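Local coordinates for putative cell invasion protein with MAC/Perforin domain (Bacteroides thetaiotaomicron VPI-5482, PDB 3KK7) that is of unproven function but belongs to the membrane-attack complex/perforin family and is a putative cell invasion protein of a human gut symbiont, at residues M201-L204 against M205-Y208; Q367-E370 against S371-P375; L343-I346 against S347-I350. All coordinates share one frame; numbering follows the deposited sequence.

Interaction 1: M201-L204 against M205-Y208; sequences MVEL and MQSY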
# COMPACT_ATOMS: atom_id res chain seq x y z
N MSE A 201 3.23 3.75 -8.99
CA MSE A 201 2.80 3.24 -7.71
C MSE A 201 1.26 3.39 -7.55
O MSE A 201 0.58 2.50 -6.98
CB MSE A 201 3.56 3.96 -6.59
CG MSE A 201 3.20 3.51 -5.17
SE MSE A 201 3.51 1.61 -4.86
CE MSE A 201 5.42 1.59 -5.35
N VAL A 202 0.73 4.52 -8.03
CA VAL A 202 -0.69 4.76 -8.00
C VAL A 202 -1.44 3.61 -8.69
O VAL A 202 -2.38 3.05 -8.12
CB VAL A 202 -1.08 6.12 -8.66
CG1 VAL A 202 -2.58 6.14 -9.09
CG2 VAL A 202 -0.76 7.30 -7.70
N GLU A 203 -0.99 3.26 -9.90
CA GLU A 203 -1.59 2.18 -10.70
C GLU A 203 -1.45 0.81 -10.04
O GLU A 203 -2.39 0.00 -10.01
CB GLU A 203 -0.99 2.19 -12.12
CG GLU A 203 -1.69 3.19 -13.10
CD GLU A 203 -0.84 3.63 -14.30
OE1 GLU A 203 0.30 3.13 -14.49
OE2 GLU A 203 -1.31 4.50 -15.07
N LEU A 204 -0.26 0.55 -9.48
CA LEU A 204 0.02 -0.68 -8.78
C LEU A 204 -0.94 -0.81 -7.61
O LEU A 204 -1.51 -1.89 -7.39
CB LEU A 204 1.50 -0.71 -8.34
CG LEU A 204 2.12 -1.97 -7.67
CD1 LEU A 204 3.66 -1.86 -7.62
CD2 LEU A 204 1.54 -2.24 -6.27
N MSE A 205 -1.19 0.26 -6.87
CA MSE A 205 -2.11 0.13 -5.71
C MSE A 205 -3.55 -0.05 -6.15
O MSE A 205 -4.33 -0.70 -5.47
CB MSE A 205 -1.98 1.28 -4.72
CG MSE A 205 -0.64 1.28 -4.04
SE MSE A 205 -0.16 2.93 -3.11
CE MSE A 205 -1.34 2.76 -1.54
N GLN A 206 -3.90 0.51 -7.30
CA GLN A 206 -5.27 0.34 -7.81
C GLN A 206 -5.55 -1.11 -8.14
O GLN A 206 -6.62 -1.63 -7.88
CB GLN A 206 -5.47 1.13 -9.08
CG GLN A 206 -5.45 2.59 -8.91
CD GLN A 206 -5.40 3.33 -10.26
OE1 GLN A 206 -5.52 4.57 -10.28
NE2 GLN A 206 -5.23 2.60 -11.39
N SER A 207 -4.56 -1.76 -8.73
CA SER A 207 -4.71 -3.12 -9.14
C SER A 207 -4.54 -4.13 -7.97
O SER A 207 -5.38 -5.03 -7.81
CB SER A 207 -3.72 -3.39 -10.26
OG SER A 207 -3.71 -4.77 -10.48
N TYR A 208 -3.46 -3.98 -7.18
CA TYR A 208 -3.16 -4.91 -6.09
C TYR A 208 -3.89 -4.62 -4.76
O TYR A 208 -4.21 -5.55 -4.03
CB TYR A 208 -1.65 -4.93 -5.80
CG TYR A 208 -0.90 -5.78 -6.78
CD1 TYR A 208 -0.55 -5.28 -8.02
CD2 TYR A 208 -0.59 -7.10 -6.50
CE1 TYR A 208 0.13 -6.06 -8.95
CE2 TYR A 208 0.09 -7.89 -7.42
CZ TYR A 208 0.43 -7.36 -8.64
OH TYR A 208 1.09 -8.09 -9.56
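Met201, Val202, Glu203 and Leu204 each accept a backbone hydrogen bond from the residue four places on, the pattern of an alpha-helix; this two-turn helix, 201-208, belongs to the MACPF domain. Met205 N bonds to Met201 O at 2.9 Å, Gln206 N to Val202 O and Ser207 N to Glu203 O follow at slightly greater length, and the last of the series, Tyr208 N to Leu204 O at 2.9 Å, is the straightest, with an N-H...O angle of 170°.

The apolar contacts repeat the same spacing. Met201 and Met205, both present as selenomethionine, meet where CG of Met201 lies 4.0 Å from SE of Met205. The chain of Met201 is bent at its second and third torsions, whereas Met205 bends at the third; such long, flexible, unbranched chains fit themselves to an irregular surface, here that of helix 353-363, where both touch Tyr359. One turn on, the CD2 branch of Leu204 approaches CD1 of Tyr208 at 4.1 Å. Branched Leu204 packs further against Phe192, Ala195 and Leu196 of helix 190-198, while the Tyr208 ring makes edge-to-face contacts with Phe192 and Tyr77.

Polar side chains take the more open side. Gln206 has CG anti to its carbonyl carbon (chi1 -68°) and an extended chain, which carries its amide back along the helix. Its OE1 then lies 3.5 Å from the CG1 methyl of Val202, and its NE2 sits beside the aliphatic CG of Glu203 at 4.0 Å. Beta-branched Val202 offers a compact surface to both Gln206 and the loop residue Tyr368. At the C-terminal end, Leu204 O lies at the edge of the Tyr208 ring, 3.6 Å from CD1.

Interaction 2: Q367-E370 against S371-P375; sequences QYQE and SLEEP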
# COMPACT_ATOMS: atom_id res chain seq x y z
N GLN A 367 1.40 12.37 -1.86
CA GLN A 367 1.84 12.42 -3.24
C GLN A 367 0.91 11.59 -4.08
O GLN A 367 0.38 10.61 -3.61
CB GLN A 367 3.24 11.82 -3.37
CG GLN A 367 4.33 12.54 -2.61
CD GLN A 367 4.71 13.85 -3.24
OE1 GLN A 367 4.79 13.96 -4.47
NE2 GLN A 367 4.97 14.85 -2.41
N TYR A 368 0.74 11.96 -5.33
CA TYR A 368 -0.07 11.18 -6.24
C TYR A 368 0.33 11.53 -7.67
O TYR A 368 0.00 12.60 -8.15
CB TYR A 368 -1.55 11.47 -5.97
CG TYR A 368 -2.51 10.64 -6.75
CD1 TYR A 368 -3.23 9.60 -6.16
CD2 TYR A 368 -2.76 10.91 -8.08
CE1 TYR A 368 -4.16 8.82 -6.92
CE2 TYR A 368 -3.67 10.16 -8.82
CZ TYR A 368 -4.36 9.11 -8.25
OH TYR A 368 -5.23 8.39 -9.03
N GLN A 369 1.07 10.64 -8.32
CA GLN A 369 1.37 10.76 -9.72
C GLN A 369 0.55 9.67 -10.43
O GLN A 369 0.80 8.47 -10.19
CB GLN A 369 2.86 10.57 -9.97
CG GLN A 369 3.18 10.62 -11.46
CD GLN A 369 4.61 10.96 -11.78
OE1 GLN A 369 5.10 12.04 -11.44
NE2 GLN A 369 5.28 10.06 -12.48
N GLU A 370 -0.43 10.07 -11.26
CA GLU A 370 -1.33 9.12 -11.90
C GLU A 370 -0.51 8.08 -12.70
O GLU A 370 -0.75 6.87 -12.57
CB GLU A 370 -2.39 9.82 -12.79
CG GLU A 370 -3.21 11.01 -12.15
CD GLU A 370 -4.72 10.73 -11.88
OE1 GLU A 370 -5.10 9.66 -11.36
OE2 GLU A 370 -5.55 11.61 -12.16
N SER A 371 0.47 8.54 -13.48
CA SER A 371 1.24 7.64 -14.35
C SER A 371 2.68 8.05 -14.59
O SER A 371 3.04 9.20 -14.41
CB SER A 371 0.55 7.53 -15.70
OG SER A 371 0.11 8.81 -16.08
N LEU A 372 3.48 7.09 -15.04
CA LEU A 372 4.89 7.31 -15.24
C LEU A 372 5.08 8.40 -16.29
O LEU A 372 4.22 8.59 -17.13
CB LEU A 372 5.60 5.99 -15.60
CG LEU A 372 5.53 4.89 -14.52
CD1 LEU A 372 6.36 3.71 -14.93
CD2 LEU A 372 5.96 5.34 -13.09
N GLU A 373 6.18 9.15 -16.20
CA GLU A 373 6.40 10.35 -17.01
C GLU A 373 7.85 10.46 -17.54
O GLU A 373 8.68 9.59 -17.26
CB GLU A 373 6.05 11.59 -16.18
CG GLU A 373 4.56 11.73 -15.87
CD GLU A 373 4.24 12.90 -14.90
OE1 GLU A 373 5.03 13.88 -14.79
OE2 GLU A 373 3.18 12.83 -14.23
N GLU A 374 8.12 11.50 -18.32
CA GLU A 374 9.45 11.70 -18.90
C GLU A 374 10.43 12.07 -17.81
O GLU A 374 10.16 12.98 -17.03
CB GLU A 374 9.44 12.84 -19.95
CG GLU A 374 10.82 13.13 -20.63
CD GLU A 374 10.78 14.31 -21.63
OE1 GLU A 374 9.67 14.75 -21.99
OE2 GLU A 374 11.88 14.78 -22.02
N PRO A 375 11.55 11.35 -17.73
CA PRO A 375 12.61 11.78 -16.83
C PRO A 375 13.49 12.91 -17.41
O PRO A 375 13.49 13.16 -18.60
CB PRO A 375 13.42 10.51 -16.61
CG PRO A 375 13.15 9.69 -17.76
CD PRO A 375 11.80 10.00 -18.25
O HOH W 1 7.27 13.79 -13.14
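Gln369 lays its side-chain amide over the carboxylate of Glu373, the two flat groups coming from opposite directions and stacking with their planes only 13° apart. Gln369 CD is 3.4 Å from Glu373 OE2. Because CG of Gln369 is anti to the backbone N (chi1 177°) and the chain continues extended, the amide is carried forward past Ser371 to meet the glutamate. Its CG lies 3.3 Å from Ser371 O on the way, and NE2 comes to 3.1 Å from the same carbonyl oxygen.

Gln369 OE1 and Glu373 OE1 share a water that donates to both, at 2.8 Å from the glutamate oxygen. In doing so the water probably offsets some of the repulsion between the amide oxygen and the carboxylate. Glutamine suits this position because its two ends do different work, OE1 taking the water while NE2 gives a weak hydrogen bond to Arg403 O. Glutamate at 373 suits its own place by bringing a flat group that can lie against the amide.

All of this lies at the surface, in the irregular linker between helix 353-363 and strand 376-386. Ser371, small enough to lie against the neighbouring helix, touches Glu203, and the backbone of Glu373 is hydrogen-bonded to Arg403. Apolar Leu372 is buried, and its side chain also touches Arg403. In one of the two conformers of Glu370 the phenol of Tyr368 bonds to OE1, so that bond is doubtful.

Interaction 3: L343-I346 against S347-I350; sequences LYPI and SDFI
A tight 3-10 turn follows strand 343-345, and in it Pro345 O accepts from Asp348 N at 3.0 Å while Ile346 O accepts from Phe349 N at 2.9 Å. Both N-H groups bond three residues back, as a 3-10 turn requires.

Asp348 crosses back over the end of the strand. Its OD2 lies 3.3 Å from CD2 of Tyr344, with ring and carboxylate planes 51° apart, and 3.5 Å from CG of Pro345; an acidic residue suits this place because the same OD2 forms a salt bridge with Lys125. Within the antiparallel sheet of the MACPF domain, 343-345 pairs with strand 211-218, and the turn leads the chain off towards helix 353-363. The proline, with no N-H to donate, fits the junction: CB of Pro345 rests 3.5 Å from OG of Ser347, and the ring also packs on Tyr359 of that helix. Replacing it with a glycine would probably set the backbone freer to turn here and leave Asp348 and Ser347 without the ring they pack on.

Phe349, its CG anti to the carbonyl carbon (chi1 -68°), swings its ring back beside the strand. This large apolar ring is buried against Val212 of strand 211-218 and Leu180 of helix 177-186. The edge carbon CE1 meets CB of Tyr344 at 3.7 Å, with Pro345 O also near that edge.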
# COMPACT_ATOMS: atom_id res chain seq x y z
N LEU A 343 -1.48 -7.50 8.38
CA LEU A 343 -1.33 -6.75 7.13
C LEU A 343 -0.06 -5.90 7.19
O LEU A 343 0.11 -5.10 8.09
CB LEU A 343 -2.53 -5.83 6.85
CG LEU A 343 -3.90 -6.44 6.55
CD1 LEU A 343 -4.94 -5.32 6.44
CD2 LEU A 343 -3.85 -7.27 5.29
N TYR A 344 0.81 -6.07 6.21
CA TYR A 344 2.07 -5.36 6.12
C TYR A 344 2.05 -4.44 4.93
O TYR A 344 1.50 -4.79 3.90
CB TYR A 344 3.23 -6.36 5.98
CG TYR A 344 3.85 -6.72 7.30
CD1 TYR A 344 3.07 -7.28 8.31
CD2 TYR A 344 5.20 -6.47 7.57
CE1 TYR A 344 3.62 -7.58 9.53
CE2 TYR A 344 5.76 -6.77 8.81
CZ TYR A 344 4.96 -7.33 9.77
OH TYR A 344 5.46 -7.65 10.98
N PRO A 345 2.65 -3.26 5.05
CA PRO A 345 2.68 -2.41 3.91
C PRO A 345 3.45 -3.03 2.76
O PRO A 345 4.43 -3.72 2.99
CB PRO A 345 3.48 -1.20 4.41
CG PRO A 345 4.37 -1.75 5.44
CD PRO A 345 3.50 -2.75 6.13
N ILE A 346 3.04 -2.74 1.54
CA ILE A 346 3.77 -3.19 0.34
C ILE A 346 5.22 -2.73 0.42
O ILE A 346 6.12 -3.41 -0.06
CB ILE A 346 3.10 -2.66 -0.96
CG1 ILE A 346 1.74 -3.33 -1.12
CG2 ILE A 346 3.90 -2.95 -2.20
CD1 ILE A 346 0.90 -2.72 -2.20
N SER A 347 5.46 -1.59 1.05
CA SER A 347 6.83 -1.05 1.14
C SER A 347 7.79 -1.97 1.88
O SER A 347 9.00 -1.92 1.63
CB SER A 347 6.85 0.35 1.76
OG SER A 347 6.25 0.35 3.01
N ASP A 348 7.28 -2.81 2.77
CA ASP A 348 8.13 -3.82 3.41
C ASP A 348 8.60 -4.92 2.49
O ASP A 348 9.52 -5.63 2.84
CB ASP A 348 7.44 -4.43 4.64
CG ASP A 348 7.60 -3.56 5.87
OD1 ASP A 348 8.50 -2.69 5.88
OD2 ASP A 348 6.83 -3.75 6.85
N PHE A 349 8.00 -5.06 1.31
CA PHE A 349 8.35 -6.13 0.37
C PHE A 349 9.17 -5.73 -0.84
O PHE A 349 9.32 -6.52 -1.77
CB PHE A 349 7.06 -6.85 -0.06
CG PHE A 349 6.45 -7.60 1.07
CD1 PHE A 349 5.73 -6.93 2.03
CD2 PHE A 349 6.69 -8.94 1.23
CE1 PHE A 349 5.23 -7.60 3.10
CE2 PHE A 349 6.20 -9.62 2.32
CZ PHE A 349 5.47 -8.96 3.25
N ILE A 350 9.73 -4.52 -0.82
CA ILE A 350 10.54 -4.00 -1.93
C ILE A 350 11.79 -3.36 -1.39
O ILE A 350 11.82 -2.91 -0.24
CB ILE A 350 9.74 -3.01 -2.82
CG1 ILE A 350 9.15 -1.86 -2.02
CG2 ILE A 350 8.59 -3.72 -3.52
CD1 ILE A 350 8.34 -0.94 -2.87

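How the interactions relate
Along the chain the three contacts come in series, interaction 1 first, then interaction 3, then interaction 2; none nests in or crosses another, and each is local, closing helical turns in 201-208, a turn after strand 343-345 and a bend in the linker 367-375. Helix 353-363 separates the last two. In space helix 201-208 lies between them: Val202 CG2 is 3.2 Å from Gln369 O, and Leu204 CD2 meets Ile346 CD1 at 4.1 Å. Interactions 2 and 3 do not touch, their nearest atoms being about 12 Å apart. Together they join the antiparallel sheet, its neighbouring helices and the linker to strand 376-386.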